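Local structure of TetR family transcriptional regulator (Mycobacterium smegmatis, 5XS9) at residues C79-R83 and G170-F174; Y139-F143 and Q173-L178. The protein probably acts as a TetR-type transcriptional regulator of biotin metabolism genes, binding DNA as a dimer through N-terminal helix-turn-helix domains. All blocks are in the same frame, centred on the assembly; numbering follows the deposited sequence.

Contacts 1 and 2 meet on helix 170-186, which packs against helix 71-87 in contact 1 and against helix 129-155 in contact 2; their centres lie about 6 Å apart. Phe174 belongs to both: its ring carries the Arg83 side chain over one face and points its edge toward the face of Phe143. The two contacts also touch directly, with Cys79 CB 3.5 Å from Leu178 CD1, Leu82 CD2 3.8 Å from Val140 CG1 and Arg83 NE 3.8 Å from Phe143 CE2. Together they pack three helices of the C-terminal domain around Phe174. Contact 2 borders the second subunit more widely than contact 1; Gln173, on the segments of both, hydrogen-bonds Arg134 of the second subunit.

Contact 1 (C79-R83 and G170-F174); sequences CRALR and GTRQF
Two helical segments, 79-83 within helix 71-87 and 170-174 at the start of helix 170-186, run at 138° to each other with their axes 12.0 Å apart at closest approach. The nearest CA pair is Arg80 and Phe174, at 8.5 Å, so long side chains must bridge the gap. Cys79 points toward the partner helix; its CB is 4.0 Å from Phe174 CZ, while its carbonyl O, which accepts the helical hydrogen bond from Arg83 N (2.9 Å), lies 3.6 Å from Phe174 CZ, near the ring plane. At Arg80 the backbone N is 4.0 Å from Phe174 CE2, again at the ring edge, and the side chain leads away to a salt bridge with Glu77. One turn on, Arg83 is extended, with chi1 to chi3 all t. Its CD sits over the face of Phe174, 3.5 Å from the ring centroid and 6° off the normal, a CH-pi contact. Beyond it the guanidinium lies against the first turn of the partner helix: NH2 is 3.5 Å from Gly170 C, a CB on Gly170 would clash with NH2, and NH1 gives a weak hydrogen bond to Thr171 OG1 (3.4 Å). The stronger polar partner of Arg83 is Glu147, on helix 129-155, which forms a salt bridge with NH2. This arginine-over-phenylalanine contact joins helix 71-87 to the start of helix 170-186 in the all-helical C-terminal domain of a TetR-family regulator.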
loop_
_atom_site.group_PDB
_atom_site.type_symbol
_atom_site.label_atom_id
_atom_site.label_comp_id
_atom_site.label_asym_id
_atom_site.label_seq_id
_atom_site.Cartn_x
_atom_site.Cartn_y
_atom_site.Cartn_z
ATOM N N CYS A 79 -8.164 -7.232 -11.868
ATOM C CA CYS A 79 -7.328 -7.137 -10.684
ATOM C C CYS A 79 -6.239 -8.209 -10.728
ATOM O O CYS A 79 -5.149 -7.943 -10.315
ATOM C CB CYS A 79 -8.231 -7.359 -9.454
ATOM S SG CYS A 79 -9.226 -5.811 -9.159
ATOM N N ARG A 80 -6.575 -9.430 -11.168
ATOM C CA ARG A 80 -5.546 -10.474 -11.298
ATOM C C ARG A 80 -4.492 -10.029 -12.274
ATOM O O ARG A 80 -3.286 -10.164 -12.002
ATOM C CB ARG A 80 -6.104 -11.817 -11.774
ATOM C CG ARG A 80 -6.921 -12.614 -10.793
ATOM C CD ARG A 80 -7.209 -14.007 -11.371
ATOM N NE ARG A 80 -8.129 -13.972 -12.520
ATOM C CZ ARG A 80 -9.444 -14.269 -12.492
ATOM N NH1 ARG A 80 -10.086 -14.646 -11.352
ATOM N NH2 ARG A 80 -10.162 -14.144 -13.629
ATOM N N ALA A 81 -4.903 -9.431 -13.392
ATOM C CA ALA A 81 -3.888 -9.036 -14.405
ATOM C C ALA A 81 -3.047 -7.934 -13.847
ATOM O O ALA A 81 -1.831 -7.878 -14.080
ATOM C CB ALA A 81 -4.531 -8.589 -15.710
ATOM N N LEU A 82 -3.667 -7.046 -13.059
ATOM C CA LEU A 82 -2.920 -5.974 -12.468
ATOM C C LEU A 82 -1.892 -6.486 -11.427
ATOM O O LEU A 82 -0.728 -6.099 -11.446
ATOM C CB LEU A 82 -3.886 -4.925 -11.869
ATOM C CG LEU A 82 -3.216 -3.889 -11.005
ATOM C CD1 LEU A 82 -2.253 -2.973 -11.740
ATOM C CD2 LEU A 82 -4.273 -3.050 -10.321
ATOM N N ARG A 83 -2.333 -7.343 -10.503
ATOM C CA ARG A 83 -1.396 -7.879 -9.533
ATOM C C ARG A 83 -0.210 -8.623 -10.211
ATOM O O ARG A 83 0.953 -8.491 -9.830
ATOM C CB ARG A 83 -2.134 -8.824 -8.615
ATOM C CG ARG A 83 -1.185 -9.656 -7.739
ATOM C CD ARG A 83 -1.968 -10.263 -6.652
ATOM N NE ARG A 83 -1.209 -11.288 -5.970
ATOM C CZ ARG A 83 -1.256 -12.584 -6.224
ATOM N NH1 ARG A 83 -2.031 -13.071 -7.158
ATOM N NH2 ARG A 83 -0.508 -13.415 -5.512
ATOM N N GLY A 170 -0.600 -16.917 -1.923
ATOM C CA GLY A 170 -0.858 -15.539 -2.343
ATOM C C GLY A 170 -2.176 -15.368 -3.068
ATOM O O GLY A 170 -3.042 -14.572 -2.712
ATOM N N THR A 171 -2.340 -16.219 -4.041
ATOM C CA THR A 171 -3.432 -16.135 -4.945
ATOM C C THR A 171 -4.761 -16.397 -4.347
ATOM O O THR A 171 -5.709 -15.669 -4.605
ATOM C CB THR A 171 -3.113 -17.057 -6.093
ATOM O OG1 THR A 171 -2.016 -16.433 -6.721
ATOM C CG2 THR A 171 -4.271 -17.161 -7.031
ATOM N N ARG A 172 -4.829 -17.392 -3.473
ATOM C CA ARG A 172 -6.101 -17.684 -2.845
ATOM C C ARG A 172 -6.491 -16.520 -1.882
ATOM O O ARG A 172 -7.645 -16.152 -1.793
ATOM C CB ARG A 172 -6.019 -18.958 -2.061
ATOM C CG ARG A 172 -7.241 -19.240 -1.209
ATOM C CD ARG A 172 -7.242 -20.674 -0.726
ATOM N NE ARG A 172 -8.351 -20.939 0.187
ATOM C CZ ARG A 172 -9.209 -21.964 0.098
ATOM N NH1 ARG A 172 -9.128 -22.886 -0.877
ATOM N NH2 ARG A 172 -10.171 -22.083 1.011
ATOM N N GLN A 173 -5.497 -15.973 -1.193
ATOM C CA GLN A 173 -5.761 -14.855 -0.247
ATOM C C GLN A 173 -6.242 -13.617 -1.054
ATOM O O GLN A 173 -7.152 -12.905 -0.659
ATOM C CB GLN A 173 -4.447 -14.480 0.443
ATOM C CG GLN A 173 -3.847 -15.586 1.294
ATOM C CD GLN A 173 -4.751 -15.842 2.437
ATOM O OE1 GLN A 173 -5.106 -14.909 3.147
ATOM N NE2 GLN A 173 -5.129 -17.075 2.630
ATOM N N PHE A 174 -5.583 -13.388 -2.196
ATOM C CA PHE A 174 -5.920 -12.270 -3.049
ATOM C C PHE A 174 -7.360 -12.345 -3.519
ATOM O O PHE A 174 -8.114 -11.357 -3.406
ATOM C CB PHE A 174 -4.909 -12.186 -4.223
ATOM C CG PHE A 174 -5.117 -10.999 -5.118
ATOM C CD1 PHE A 174 -4.980 -9.683 -4.607
ATOM C CD2 PHE A 174 -5.533 -11.166 -6.461
ATOM C CE1 PHE A 174 -5.166 -8.577 -5.436
ATOM C CE2 PHE A 174 -5.707 -10.060 -7.309
ATOM C CZ PHE A 174 -5.549 -8.761 -6.805
#

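Contact 2 (Y139-F143 and Q173-L178); sequences YVLGF and QFRFGL
A tyrosine hydroxyl reaches right into the backbone of the opposing helix: Tyr139 OH donates a hydrogen bond to Phe174 O (2.8 Å), a carbonyl that also accepts the helical bond from Leu178 N. The same OH lies 3.3 Å from Gly177 CA, where a CB would collide with it. Segments 139-143 and 173-178, both helical, run nearly antiparallel at 153°, their axes 11.0 Å apart; CA atoms pair Tyr139 with Gly177 at 7.9 Å and Phe143 with Phe174 at 7.4 Å. Tyr139, Phe143 and Phe174, all with chi1 t, make an aromatic cluster. Phe174 turns its edge to the face of Phe143 (centroids 5.1 Å, planes at 58°), whereas the Tyr139 and Phe174 rings are near parallel at 12° but slid apart, 5.7 Å between centroids. Val140 CG2 meets Phe174 CZ at 3.9 Å, and Leu178 CD2 lies 3.9 Å from Tyr139 CE2. On the dimer side, Phe143 meets the ring of Tyr138 of the second subunit and Tyr139 packs on Thr135 of the second subunit. The buried hydroxyl thus finds a partner inside a largely apolar interface, and the Phe174 carbonyl takes it without giving up its helical bond.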
loop_
_atom_site.group_PDB
_atom_site.type_symbol
_atom_site.label_atom_id
_atom_site.label_comp_id
_atom_site.label_asym_id
_atom_site.label_seq_id
_atom_site.Cartn_x
_atom_site.Cartn_y
_atom_site.Cartn_z
ATOM N N TYR A 139 -7.146 -1.670 -2.398
ATOM C CA TYR A 139 -6.963 -3.039 -1.922
ATOM C C TYR A 139 -5.827 -3.792 -2.671
ATOM O O TYR A 139 -4.939 -4.434 -2.054
ATOM C CB TYR A 139 -8.252 -3.841 -1.970
ATOM C CG TYR A 139 -8.035 -5.344 -1.877
ATOM C CD1 TYR A 139 -7.598 -5.926 -0.709
ATOM C CD2 TYR A 139 -8.107 -6.161 -3.009
ATOM C CE1 TYR A 139 -7.373 -7.289 -0.620
ATOM C CE2 TYR A 139 -7.830 -7.518 -2.934
ATOM C CZ TYR A 139 -7.463 -8.096 -1.730
ATOM O OH TYR A 139 -7.225 -9.485 -1.587
ATOM N N VAL A 140 -5.860 -3.699 -3.976
ATOM C CA VAL A 140 -4.911 -4.474 -4.799
ATOM C C VAL A 140 -3.482 -3.948 -4.555
ATOM O O VAL A 140 -2.521 -4.700 -4.399
ATOM C CB VAL A 140 -5.212 -4.363 -6.291
ATOM C CG1 VAL A 140 -4.030 -4.971 -7.109
ATOM C CG2 VAL A 140 -6.518 -4.998 -6.617
ATOM N N LEU A 141 -3.336 -2.646 -4.471
ATOM C CA LEU A 141 -2.052 -2.085 -4.146
ATOM C C LEU A 141 -1.525 -2.345 -2.740
ATOM O O LEU A 141 -0.322 -2.639 -2.562
ATOM C CB LEU A 141 -1.991 -0.560 -4.498
ATOM C CG LEU A 141 -2.251 -0.166 -5.929
ATOM C CD1 LEU A 141 -2.387 1.366 -5.947
ATOM C CD2 LEU A 141 -1.171 -0.675 -6.833
ATOM N N GLY A 142 -2.366 -2.247 -1.729
ATOM C CA GLY A 142 -1.947 -2.571 -0.345
ATOM C C GLY A 142 -1.574 -4.059 -0.238
ATOM O O GLY A 142 -0.545 -4.442 0.340
ATOM N N PHE A 143 -2.396 -4.887 -0.825
ATOM C CA PHE A 143 -2.160 -6.345 -0.807
ATOM C C PHE A 143 -0.820 -6.654 -1.428
ATOM O O PHE A 143 -0.007 -7.342 -0.834
ATOM C CB PHE A 143 -3.252 -7.095 -1.534
ATOM C CG PHE A 143 -3.088 -8.596 -1.530
ATOM C CD1 PHE A 143 -3.800 -9.361 -0.616
ATOM C CD2 PHE A 143 -2.204 -9.208 -2.372
ATOM C CE1 PHE A 143 -3.696 -10.719 -0.559
ATOM C CE2 PHE A 143 -2.060 -10.617 -2.331
ATOM C CZ PHE A 143 -2.838 -11.364 -1.448
ATOM N N GLN A 173 -5.497 -15.973 -1.193
ATOM C CA GLN A 173 -5.761 -14.855 -0.247
ATOM C C GLN A 173 -6.242 -13.617 -1.054
ATOM O O GLN A 173 -7.152 -12.905 -0.659
ATOM C CB GLN A 173 -4.447 -14.480 0.443
ATOM C CG GLN A 173 -3.847 -15.586 1.294
ATOM C CD GLN A 173 -4.751 -15.842 2.437
ATOM O OE1 GLN A 173 -5.106 -14.909 3.147
ATOM N NE2 GLN A 173 -5.129 -17.075 2.630
ATOM N N PHE A 174 -5.583 -13.388 -2.196
ATOM C CA PHE A 174 -5.920 -12.270 -3.049
ATOM C C PHE A 174 -7.360 -12.345 -3.519
ATOM O O PHE A 174 -8.114 -11.357 -3.406
ATOM C CB PHE A 174 -4.909 -12.186 -4.223
ATOM C CG PHE A 174 -5.117 -10.999 -5.118
ATOM C CD1 PHE A 174 -4.980 -9.683 -4.607
ATOM C CD2 PHE A 174 -5.533 -11.166 -6.461
ATOM C CE1 PHE A 174 -5.166 -8.577 -5.436
ATOM C CE2 PHE A 174 -5.707 -10.060 -7.309
ATOM C CZ PHE A 174 -5.549 -8.761 -6.805
ATOM N N ARG A 175 -7.762 -13.524 -3.961
ATOM C CA ARG A 175 -9.091 -13.839 -4.435
ATOM C C ARG A 175 -10.140 -13.661 -3.364
ATOM O O ARG A 175 -11.247 -13.199 -3.612
ATOM C CB ARG A 175 -9.147 -15.305 -5.013
ATOM C CG ARG A 175 -10.574 -15.735 -5.359
ATOM C CD ARG A 175 -10.687 -17.013 -6.205
ATOM N NE ARG A 175 -10.569 -18.146 -5.286
ATOM C CZ ARG A 175 -9.482 -18.863 -5.114
ATOM N NH1 ARG A 175 -8.412 -18.619 -5.864
ATOM N NH2 ARG A 175 -9.472 -19.854 -4.203
ATOM N N PHE A 176 -9.794 -13.984 -2.153
ATOM C CA PHE A 176 -10.763 -13.910 -1.058
ATOM C C PHE A 176 -11.116 -12.407 -0.812
ATOM O O PHE A 176 -12.279 -12.090 -0.718
ATOM C CB PHE A 176 -10.190 -14.482 0.259
ATOM C CG PHE A 176 -11.148 -14.416 1.387
ATOM C CD1 PHE A 176 -12.039 -15.450 1.610
ATOM C CD2 PHE A 176 -11.227 -13.258 2.194
ATOM C CE1 PHE A 176 -12.990 -15.352 2.603
ATOM C CE2 PHE A 176 -12.158 -13.197 3.195
ATOM C CZ PHE A 176 -13.051 -14.211 3.386
ATOM N N GLY A 177 -10.128 -11.532 -0.831
ATOM C CA GLY A 177 -10.360 -10.074 -0.617
ATOM C C GLY A 177 -11.101 -9.472 -1.785
ATOM O O GLY A 177 -11.974 -8.652 -1.616
ATOM N N LEU A 178 -10.755 -9.872 -2.991
ATOM C CA LEU A 178 -11.482 -9.444 -4.156
ATOM C C LEU A 178 -12.958 -9.850 -4.106
ATOM O O LEU A 178 -13.878 -9.082 -4.409
ATOM C CB LEU A 178 -10.887 -10.035 -5.433
ATOM C CG LEU A 178 -9.682 -9.356 -6.060
ATOM C CD1 LEU A 178 -9.454 -9.923 -7.461
ATOM C CD2 LEU A 178 -9.920 -7.856 -6.168
#